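Local coordinates for 3-dehydroquinate dehydratase (Clostridium difficile, PDB 4H3D), which catalyses the cis-dehydration of 3-dehydroquinate to 3-dehydroshikimate through a Schiff-base intermediate, the third step of the chorismate pathway, at residues R73-S87 against I108-E120. Residues are numbered along the deposited sequence; the frame is centred on the assembly and turned at random. Where two conformers were deposited one is given.
Sequences RSYIHDIPLLFTFRS and ISNTGLVDLIDVE. With SHL (5-hydroxy-6-methyl-4-oxo-4H-pyran-2-carboxylic acid), chain I.
Phe83 and Ile108 meet at the tightly packed centre of this contact, where the neighbouring parallel strands 81-84 and 116-120 of the TIM barrel are joined through helix 98-110 in a beta-alpha-beta crossover. With CG anti to the backbone N (chi1 -177°), the flat Phe83 ring lies under the helix, and Ile108 CG2 sits over the middle of one face, 3.8 Å from the ring centroid, a CH-pi contact. Val114 CG1 and Ile117 CG2 rest against Phe83 CB. Phe83 also ties the strands: its N donates to Leu116 O (2.8 Å) and its O accepts from Asp118 N.

At the partly exposed end, polar groups take over much of the work. Long, bent Arg73 turns its guanidinium to Leu113 O, so NE (2.9 Å) and NH2 share one oxygen, while NH1 bonds the carbonyls of His77 and Ile79. Asp115 OD2 takes the N-H of Leu81 on its anti lone pair and forms a salt bridge with Arg73 NH2, its hydrogen bond weak; OD1 forms another with Lys11.

At the buried catalytic end, Arg86 NH1 and NH2 grip Asp118 OD1 (3.0 Å) and OD2 (2.8 Å) end-on, from above the carboxylate plane. NH1 also reaches Glu120 OE2 (3.1 Å), whose syn lone pair receives Ser87 N. NH2 also donates to OAC of the bound comenic acid derivative (3.2 Å), beside catalytic His147. Two buried acids thus probably balance Arg86's charge and hold its plane, consistent with a guanidinium preset for 3-dehydroquinate.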
loop_
_atom_site.group_PDB
_atom_site.type_symbol
_atom_site.label_atom_id
_atom_site.label_comp_id
_atom_site.label_asym_id
_atom_site.label_seq_id
_atom_site.Cartn_x
_atom_site.Cartn_y
_atom_site.Cartn_z
ATOM N N ARG B 73 0.509 -13.841 30.585
ATOM C CA ARG B 73 1.348 -12.723 30.999
ATOM C C ARG B 73 2.772 -13.211 31.238
ATOM O O ARG B 73 3.741 -12.563 30.810
ATOM C CB ARG B 73 0.856 -12.124 32.317
ATOM C CG ARG B 73 0.686 -10.653 32.323
ATOM C CD ARG B 73 1.713 -9.862 31.509
ATOM N NE ARG B 73 1.010 -8.716 30.964
ATOM C CZ ARG B 73 1.440 -7.923 29.989
ATOM N NH1 ARG B 73 2.620 -8.104 29.402
ATOM N NH2 ARG B 73 0.666 -6.935 29.610
ATOM N N SER B 74 2.896 -14.360 31.914
ATOM C CA SER B 74 4.208 -14.929 32.251
ATOM C C SER B 74 5.038 -15.268 31.014
ATOM O O SER B 74 6.260 -15.153 31.047
ATOM C CB SER B 74 4.065 -16.180 33.134
ATOM O OG SER B 74 3.607 -17.305 32.398
ATOM N N TYR B 75 4.378 -15.695 29.934
ATOM C CA TYR B 75 5.085 -16.045 28.682
ATOM C C TYR B 75 5.438 -14.848 27.789
ATOM O O TYR B 75 6.460 -14.872 27.122
ATOM C CB TYR B 75 4.289 -17.049 27.829
ATOM C CG TYR B 75 4.395 -18.483 28.268
ATOM C CD1 TYR B 75 5.505 -19.254 27.927
ATOM C CD2 TYR B 75 3.376 -19.084 28.993
ATOM C CE1 TYR B 75 5.606 -20.590 28.325
ATOM C CE2 TYR B 75 3.459 -20.417 29.392
ATOM C CZ TYR B 75 4.578 -21.164 29.056
ATOM O OH TYR B 75 4.664 -22.477 29.449
ATOM N N ILE B 76 4.593 -13.820 27.743
ATOM C CA ILE B 76 4.867 -12.684 26.844
ATOM C C ILE B 76 5.665 -11.572 27.507
ATOM O O ILE B 76 6.058 -10.592 26.848
ATOM C CB ILE B 76 3.603 -12.113 26.218
ATOM C CG1 ILE B 76 2.773 -11.329 27.237
ATOM C CG2 ILE B 76 2.801 -13.223 25.576
ATOM C CD1 ILE B 76 1.619 -10.583 26.585
ATOM N N HIS B 77 5.887 -11.729 28.812
ATOM C CA HIS B 77 6.692 -10.807 29.608
ATOM C C HIS B 77 6.185 -9.368 29.537
ATOM O O HIS B 77 5.093 -9.085 29.998
ATOM C CB HIS B 77 8.175 -10.898 29.202
ATOM C CG HIS B 77 9.128 -10.521 30.302
ATOM N ND1 HIS B 77 9.489 -9.214 30.572
ATOM C CD2 HIS B 77 9.799 -11.288 31.199
ATOM C CE1 HIS B 77 10.333 -9.196 31.590
ATOM N NE2 HIS B 77 10.540 -10.439 31.986
ATOM N N ASP B 78 6.967 -8.468 28.954
ATOM C CA ASP B 78 6.593 -7.068 28.919
ATOM C C ASP B 78 6.011 -6.611 27.591
ATOM O O ASP B 78 5.937 -5.424 27.351
ATOM C CB ASP B 78 7.783 -6.187 29.314
ATOM C CG ASP B 78 8.125 -6.299 30.799
ATOM O OD1 ASP B 78 7.185 -6.254 31.644
ATOM O OD2 ASP B 78 9.334 -6.416 31.121
ATOM N N ILE B 79 5.587 -7.543 26.737
ATOM C CA ILE B 79 4.928 -7.159 25.479
ATOM C C ILE B 79 3.550 -6.562 25.834
ATOM O O ILE B 79 2.814 -7.149 26.625
ATOM C CB ILE B 79 4.755 -8.373 24.537
ATOM C CG1 ILE B 79 6.112 -8.854 24.038
ATOM C CG2 ILE B 79 3.901 -8.003 23.332
ATOM C CD1 ILE B 79 6.044 -10.101 23.152
ATOM N N PRO B 80 3.210 -5.382 25.286
ATOM C CA PRO B 80 1.882 -4.846 25.603
ATOM C C PRO B 80 0.760 -5.823 25.227
ATOM O O PRO B 80 0.803 -6.429 24.158
ATOM C CB PRO B 80 1.798 -3.583 24.751
ATOM C CG PRO B 80 3.246 -3.130 24.587
ATOM C CD PRO B 80 4.100 -4.378 24.675
ATOM N N LEU B 81 -0.222 -5.974 26.111
ATOM C CA LEU B 81 -1.333 -6.883 25.880
ATOM C C LEU B 81 -2.645 -6.122 25.813
ATOM O O LEU B 81 -3.000 -5.372 26.751
ATOM C CB LEU B 81 -1.407 -7.927 27.003
ATOM C CG LEU B 81 -2.523 -8.963 26.933
ATOM C CD1 LEU B 81 -2.390 -9.821 25.699
ATOM C CD2 LEU B 81 -2.494 -9.849 28.203
ATOM N N LEU B 82 -3.354 -6.315 24.704
ATOM C CA LEU B 82 -4.698 -5.744 24.480
ATOM C C LEU B 82 -5.738 -6.831 24.752
ATOM O O LEU B 82 -5.636 -7.929 24.211
ATOM C CB LEU B 82 -4.825 -5.270 23.024
ATOM C CG LEU B 82 -6.244 -4.974 22.476
ATOM C CD1 LEU B 82 -6.959 -3.881 23.307
ATOM C CD2 LEU B 82 -6.174 -4.601 20.974
ATOM N N PHE B 83 -6.727 -6.524 25.589
ATOM C CA PHE B 83 -7.801 -7.462 25.934
ATOM C C PHE B 83 -9.035 -7.029 25.172
ATOM O O PHE B 83 -9.467 -5.893 25.306
ATOM C CB PHE B 83 -8.066 -7.417 27.431
ATOM C CG PHE B 83 -9.104 -8.385 27.895
ATOM C CD1 PHE B 83 -8.800 -9.710 28.042
ATOM C CD2 PHE B 83 -10.383 -7.959 28.213
ATOM C CE1 PHE B 83 -9.763 -10.632 28.490
ATOM C CE2 PHE B 83 -11.344 -8.872 28.670
ATOM C CZ PHE B 83 -11.018 -10.206 28.808
ATOM N N THR B 84 -9.585 -7.928 24.353
ATOM C CA THR B 84 -10.745 -7.617 23.516
ATOM C C THR B 84 -11.810 -8.713 23.529
ATOM O O THR B 84 -11.559 -9.826 23.082
ATOM C CB THR B 84 -10.347 -7.424 22.002
ATOM O OG1 THR B 84 -9.378 -6.363 21.870
ATOM C CG2 THR B 84 -11.606 -7.074 21.138
ATOM N N PHE B 85 -13.001 -8.394 24.037
ATOM C CA PHE B 85 -14.155 -9.282 23.858
ATOM C C PHE B 85 -14.960 -8.631 22.737
ATOM O O PHE B 85 -15.568 -7.577 22.938
ATOM C CB PHE B 85 -15.045 -9.431 25.105
ATOM C CG PHE B 85 -16.196 -10.414 24.898
ATOM C CD1 PHE B 85 -17.323 -10.051 24.188
ATOM C CD2 PHE B 85 -16.104 -11.709 25.365
ATOM C CE1 PHE B 85 -18.348 -10.972 23.963
ATOM C CE2 PHE B 85 -17.115 -12.612 25.152
ATOM C CZ PHE B 85 -18.230 -12.245 24.453
ATOM N N ARG B 86 -14.892 -9.222 21.541
ATOM C CA ARG B 86 -15.609 -8.733 20.367
ATOM C C ARG B 86 -17.010 -9.325 20.392
ATOM O O ARG B 86 -17.172 -10.539 20.407
ATOM C CB ARG B 86 -14.851 -9.160 19.094
ATOM C CG ARG B 86 -15.438 -8.652 17.795
ATOM C CD ARG B 86 -15.508 -7.104 17.706
ATOM N NE ARG B 86 -14.191 -6.465 17.663
ATOM C CZ ARG B 86 -13.726 -5.579 18.545
ATOM N NH1 ARG B 86 -14.481 -5.161 19.564
ATOM N NH2 ARG B 86 -12.512 -5.067 18.375
ATOM N N SER B 87 -18.028 -8.472 20.435
ATOM C CA SER B 87 -19.396 -8.963 20.523
ATOM C C SER B 87 -19.886 -9.514 19.180
ATOM O O SER B 87 -19.354 -9.186 18.104
ATOM C CB SER B 87 -20.343 -7.859 21.036
ATOM O OG SER B 87 -20.682 -6.966 19.993
ATOM N N ILE B 108 -11.016 -7.621 34.519
ATOM C CA ILE B 108 -9.748 -7.876 33.880
ATOM C C ILE B 108 -8.861 -6.633 33.958
ATOM O O ILE B 108 -7.652 -6.761 34.170
ATOM C CB ILE B 108 -9.914 -8.402 32.426
ATOM C CG1 ILE B 108 -10.623 -9.753 32.448
ATOM C CG2 ILE B 108 -8.553 -8.546 31.730
ATOM C CD1 ILE B 108 -10.056 -10.746 33.443
ATOM N N SER B 109 -9.452 -5.442 33.807
ATOM C CA SER B 109 -8.681 -4.192 33.957
ATOM C C SER B 109 -8.111 -4.106 35.353
ATOM O O SER B 109 -7.029 -3.591 35.547
ATOM C CB SER B 109 -9.551 -2.949 33.737
ATOM O OG SER B 109 -10.037 -2.871 32.429
ATOM N N ASN B 110 -8.870 -4.609 36.330
ATOM C CA ASN B 110 -8.455 -4.568 37.726
ATOM C C ASN B 110 -7.237 -5.448 38.058
ATOM O O ASN B 110 -6.548 -5.187 39.040
ATOM C CB ASN B 110 -9.623 -4.950 38.654
ATOM C CG ASN B 110 -9.320 -4.661 40.096
ATOM O OD1 ASN B 110 -8.924 -3.550 40.433
ATOM N ND2 ASN B 110 -9.488 -5.665 40.966
ATOM N N THR B 111 -6.969 -6.478 37.249
ATOM C CA THR B 111 -5.831 -7.374 37.523
ATOM C C THR B 111 -4.483 -6.693 37.396
ATOM O O THR B 111 -3.525 -7.120 38.008
ATOM C CB THR B 111 -5.790 -8.588 36.570
ATOM O OG1 THR B 111 -5.574 -8.138 35.226
ATOM C CG2 THR B 111 -7.070 -9.399 36.661
ATOM N N GLY B 112 -4.415 -5.629 36.603
ATOM C CA GLY B 112 -3.155 -4.966 36.333
ATOM C C GLY B 112 -2.343 -5.737 35.284
ATOM O O GLY B 112 -1.231 -5.352 34.958
ATOM N N LEU B 113 -2.919 -6.809 34.736
ATOM C CA LEU B 113 -2.220 -7.648 33.752
ATOM C C LEU B 113 -2.425 -7.230 32.288
ATOM O O LEU B 113 -1.696 -7.710 31.416
ATOM C CB LEU B 113 -2.627 -9.120 33.922
ATOM C CG LEU B 113 -2.365 -9.726 35.304
ATOM C CD1 LEU B 113 -2.740 -11.208 35.325
ATOM C CD2 LEU B 113 -0.903 -9.544 35.708
ATOM N N VAL B 114 -3.412 -6.368 32.008
ATOM C CA VAL B 114 -3.646 -5.889 30.623
ATOM C C VAL B 114 -3.282 -4.419 30.487
ATOM O O VAL B 114 -3.517 -3.617 31.396
ATOM C CB VAL B 114 -5.111 -6.132 30.135
ATOM C CG1 VAL B 114 -5.435 -7.638 30.152
ATOM C CG2 VAL B 114 -6.117 -5.364 30.959
ATOM N N ASP B 115 -2.715 -4.069 29.344
ATOM C CA ASP B 115 -2.245 -2.715 29.082
ATOM C C ASP B 115 -3.287 -1.864 28.371
ATOM O O ASP B 115 -3.303 -0.632 28.537
ATOM C CB ASP B 115 -0.966 -2.799 28.273
ATOM C CG ASP B 115 0.095 -3.555 29.001
ATOM O OD1 ASP B 115 0.554 -3.048 30.044
ATOM O OD2 ASP B 115 0.459 -4.661 28.559
ATOM N N LEU B 116 -4.122 -2.528 27.563
ATOM C CA LEU B 116 -5.237 -1.897 26.850
ATOM C C LEU B 116 -6.434 -2.829 26.824
ATOM O O LEU B 116 -6.290 -4.047 26.919
ATOM C CB LEU B 116 -4.905 -1.603 25.373
ATOM C CG LEU B 116 -3.555 -1.014 24.990
ATOM C CD1 LEU B 116 -2.540 -2.132 24.716
ATOM C CD2 LEU B 116 -3.692 -0.152 23.757
ATOM N N ILE B 117 -7.614 -2.243 26.681
ATOM C CA ILE B 117 -8.837 -2.998 26.469
ATOM C C ILE B 117 -9.574 -2.359 25.312
ATOM O O ILE B 117 -9.431 -1.161 25.081
ATOM C CB ILE B 117 -9.791 -3.041 27.710
ATOM C CG1 ILE B 117 -10.147 -1.624 28.192
ATOM C CG2 ILE B 117 -9.169 -3.840 28.807
ATOM C CD1 ILE B 117 -11.293 -1.592 29.266
ATOM N N ASP B 118 -10.355 -3.160 24.596
ATOM C CA ASP B 118 -11.156 -2.661 23.471
ATOM C C ASP B 118 -12.623 -2.698 23.882
ATOM O O ASP B 118 -13.151 -3.765 24.216
ATOM C CB ASP B 118 -10.879 -3.498 22.200
ATOM C CG ASP B 118 -11.793 -3.133 21.005
ATOM O OD1 ASP B 118 -13.021 -3.045 21.196
ATOM O OD2 ASP B 118 -11.285 -3.019 19.859
ATOM N N VAL B 119 -13.260 -1.525 23.909
ATOM C CA VAL B 119 -14.675 -1.434 24.234
ATOM C C VAL B 119 -15.438 -0.882 23.009
ATOM O O VAL B 119 -14.986 0.030 22.345
ATOM C CB VAL B 119 -14.932 -0.586 25.514
ATOM C CG1 VAL B 119 -14.074 -1.114 26.680
ATOM C CG2 VAL B 119 -14.641 0.839 25.288
ATOM N N GLU B 120 -16.601 -1.447 22.732
ATOM C CA GLU B 120 -17.378 -1.081 21.553
ATOM C C GLU B 120 -18.285 0.136 21.756
ATOM O O GLU B 120 -19.082 0.164 22.694
ATOM C CB GLU B 120 -18.206 -2.294 21.131
ATOM C CG GLU B 120 -17.362 -3.400 20.612
ATOM C CD GLU B 120 -18.051 -4.752 20.644
ATOM O OE1 GLU B 120 -19.219 -4.825 21.092
ATOM O OE2 GLU B 120 -17.412 -5.737 20.233
HETATM O OAD SHL I . -7.510 -7.016 11.260
HETATM C CAH SHL I . -8.755 -7.058 11.097
HETATM O OAA SHL I . -9.259 -7.623 10.092
HETATM C CAK SHL I . -9.604 -6.444 12.098
HETATM O OAG SHL I . -8.976 -5.807 13.221
HETATM C CAF SHL I . -9.779 -5.379 14.297
HETATM C CAL SHL I . -9.170 -4.903 15.411
HETATM C CAJ SHL I . -11.112 -5.565 14.191
HETATM O OAC SHL I . -11.903 -5.199 15.196
HETATM C CAI SHL I . -11.670 -6.115 13.071
HETATM C CAE SHL I . -10.934 -6.543 12.039
HETATM O OAB SHL I . -12.985 -6.245 12.986
HETATM O O HOH W 1 -13.491 -6.059 25.648
HETATM O O HOH W 2 -15.329 -4.922 22.904
#